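Local atomic coordinates of outer protein YopM (Yersinia pestis, PDB entry 1JL5), a protein that probably alters host cell physiology to promote bacterial survival, acting as a secreted leucine-rich repeat effector that assembles into a hollow tetramer. Residues K34-Y39 with D67-Q72. Sequence-based numbering, arbitrary orientation.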
loop_
_atom_site.group_PDB
_atom_site.type_symbol
_atom_site.label_atom_id
_atom_site.label_comp_id
_atom_site.label_asym_id
_atom_site.label_seq_id
_atom_site.Cartn_x
_atom_site.Cartn_y
_atom_site.Cartn_z
ATOM N N LYS A 34 -43.806 -36.084 -0.549
ATOM C CA LYS A 34 -44.031 -35.406 -1.856
ATOM C C LYS A 34 -43.391 -36.154 -3.013
ATOM O O LYS A 34 -42.324 -36.749 -2.872
ATOM C CB LYS A 34 -43.480 -33.981 -1.834
ATOM C CG LYS A 34 -44.195 -33.050 -0.885
ATOM C CD LYS A 34 -43.896 -31.604 -1.229
ATOM C CE LYS A 34 -44.516 -30.660 -0.214
ATOM N NZ LYS A 34 -44.486 -29.254 -0.700
ATOM N N SER A 35 -44.052 -36.115 -4.160
ATOM C CA SER A 35 -43.544 -36.774 -5.353
ATOM C C SER A 35 -42.507 -35.857 -5.978
ATOM O O SER A 35 -42.458 -34.670 -5.661
ATOM C CB SER A 35 -44.680 -36.983 -6.346
ATOM O OG SER A 35 -45.196 -35.724 -6.737
ATOM N N LYS A 36 -41.684 -36.393 -6.869
ATOM C CA LYS A 36 -40.686 -35.565 -7.518
ATOM C C LYS A 36 -41.393 -34.401 -8.194
ATOM O O LYS A 36 -40.952 -33.252 -8.114
ATOM C CB LYS A 36 -39.919 -36.364 -8.566
ATOM C CG LYS A 36 -39.020 -37.442 -8.003
ATOM C CD LYS A 36 -38.253 -38.099 -9.132
ATOM C CE LYS A 36 -37.386 -39.232 -8.637
ATOM N NZ LYS A 36 -36.675 -39.877 -9.780
ATOM N N THR A 37 -42.502 -34.710 -8.854
ATOM C CA THR A 37 -43.269 -33.699 -9.560
ATOM C C THR A 37 -43.648 -32.554 -8.646
ATOM O O THR A 37 -43.546 -31.393 -9.027
ATOM C CB THR A 37 -44.531 -34.307 -10.177
ATOM O OG1 THR A 37 -44.141 -35.251 -11.178
ATOM C CG2 THR A 37 -45.387 -33.234 -10.814
ATOM N N GLU A 38 -44.088 -32.877 -7.438
ATOM C CA GLU A 38 -44.445 -31.829 -6.504
ATOM C C GLU A 38 -43.207 -30.993 -6.197
ATOM O O GLU A 38 -43.281 -29.772 -6.132
ATOM C CB GLU A 38 -45.022 -32.430 -5.226
ATOM C CG GLU A 38 -46.385 -33.056 -5.442
ATOM C CD GLU A 38 -46.986 -33.583 -4.164
ATOM O OE1 GLU A 38 -46.395 -34.501 -3.571
ATOM O OE2 GLU A 38 -48.048 -33.075 -3.755
ATOM N N TYR A 39 -42.066 -31.645 -6.016
ATOM C CA TYR A 39 -40.842 -30.898 -5.748
ATOM C C TYR A 39 -40.475 -30.079 -6.968
ATOM O O TYR A 39 -40.222 -28.881 -6.864
ATOM C CB TYR A 39 -39.692 -31.839 -5.395
ATOM C CG TYR A 39 -39.744 -32.296 -3.968
ATOM C CD1 TYR A 39 -39.594 -31.385 -2.925
ATOM C CD2 TYR A 39 -39.981 -33.629 -3.651
ATOM C CE1 TYR A 39 -39.681 -31.791 -1.605
ATOM C CE2 TYR A 39 -40.069 -34.044 -2.333
ATOM C CZ TYR A 39 -39.919 -33.121 -1.316
ATOM O OH TYR A 39 -40.000 -33.528 -0.008
ATOM N N ASP A 67 -31.598 -32.510 -9.532
ATOM C CA ASP A 67 -30.542 -33.504 -9.565
ATOM C C ASP A 67 -30.398 -34.123 -8.187
ATOM O O ASP A 67 -30.281 -35.339 -8.044
ATOM C CB ASP A 67 -29.219 -32.871 -9.983
ATOM C CG ASP A 67 -28.152 -33.907 -10.238
ATOM O OD1 ASP A 67 -28.363 -34.749 -11.136
ATOM O OD2 ASP A 67 -27.112 -33.888 -9.542
ATOM N N CYS A 68 -30.419 -33.277 -7.169
ATOM C CA CYS A 68 -30.299 -33.753 -5.807
ATOM C C CYS A 68 -31.442 -34.702 -5.493
ATOM O O CYS A 68 -31.236 -35.798 -4.974
ATOM C CB CYS A 68 -30.329 -32.585 -4.834
ATOM S SG CYS A 68 -30.294 -33.124 -3.135
ATOM N N LEU A 69 -32.654 -34.264 -5.808
ATOM C CA LEU A 69 -33.839 -35.067 -5.569
ATOM C C LEU A 69 -33.746 -36.383 -6.327
ATOM O O LEU A 69 -33.911 -37.455 -5.747
ATOM C CB LEU A 69 -35.082 -34.306 -6.023
ATOM C CG LEU A 69 -36.430 -34.939 -5.682
ATOM C CD1 LEU A 69 -36.616 -34.960 -4.176
ATOM C CD2 LEU A 69 -37.541 -34.148 -6.343
ATOM N N ASP A 70 -33.472 -36.292 -7.625
ATOM C CA ASP A 70 -33.374 -37.468 -8.483
ATOM C C ASP A 70 -32.273 -38.422 -8.056
ATOM O O ASP A 70 -32.493 -39.627 -7.950
ATOM C CB ASP A 70 -33.148 -37.043 -9.937
ATOM C CG ASP A 70 -34.240 -36.122 -10.443
ATOM O OD1 ASP A 70 -35.313 -36.086 -9.808
ATOM O OD2 ASP A 70 -34.028 -35.443 -11.468
ATOM N N ARG A 71 -31.085 -37.879 -7.818
ATOM C CA ARG A 71 -29.949 -38.685 -7.399
ATOM C C ARG A 71 -30.156 -39.113 -5.950
ATOM O O ARG A 71 -29.449 -39.982 -5.447
ATOM C CB ARG A 71 -28.656 -37.869 -7.513
ATOM C CG ARG A 71 -28.302 -37.422 -8.927
ATOM C CD ARG A 71 -27.499 -38.484 -9.659
ATOM N NE ARG A 71 -27.474 -38.274 -11.106
ATOM C CZ ARG A 71 -26.934 -37.220 -11.715
ATOM N NH1 ARG A 71 -26.359 -36.256 -11.006
ATOM N NH2 ARG A 71 -26.975 -37.130 -13.039
ATOM N N GLN A 72 -31.137 -38.508 -5.286
ATOM C CA GLN A 72 -31.396 -38.812 -3.882
ATOM C C GLN A 72 -30.102 -38.474 -3.147
ATOM O O GLN A 72 -29.789 -39.041 -2.103
ATOM C CB GLN A 72 -31.726 -40.294 -3.711
ATOM C CG GLN A 72 -32.922 -40.756 -4.530
ATOM C CD GLN A 72 -32.768 -42.179 -5.030
ATOM O OE1 GLN A 72 -32.668 -43.122 -4.243
ATOM N NE2 GLN A 72 -32.740 -42.340 -6.349
HETATM O O HOH W 1 -34.900 -40.839 -7.953
#
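In the N-terminal helical hairpin of YopM, Leu69 reaches from the last turn of helix 58-71 to Lys36 and Tyr39 in the first turn of helix 36-48. Its CG stands anti to the backbone N (chi1 -173°), which sends both methyls across: CD2 lies 3.3 Å from Tyr39 CB and 3.6 Å from Lys36 CA, while CD1 approaches the Tyr39 ring obliquely, 3.7 Å from Tyr39 CD2. Alongside this apolar contact the extended Lys36 chain runs across to helix 58-71. Lys36 CD passes 3.6 Å from Asp70 OD1, but Lys36 NZ stays 4.0 Å from that oxygen, too far for a salt bridge, and Asp70 OD1 instead hydrogen-bonds Tyr40. The ammonium group donates to a water, which in turn donates to Asp70 O, 2.7 Å away, linking the two helix ends. Each end has its own signature: a capping box, with Glu38 N bonded to Ser35 OG and Ser35 N to Glu38 OE1, opens one helix, and a Schellman motif with Gln72 at positive phi closes the other. Trp43, also on helix 36-48, touches both Leu69 and Tyr39, and Pro91 from a loop packs on the same two residues, joining the hairpin to the leucine-rich repeats that begin with strand 75-77.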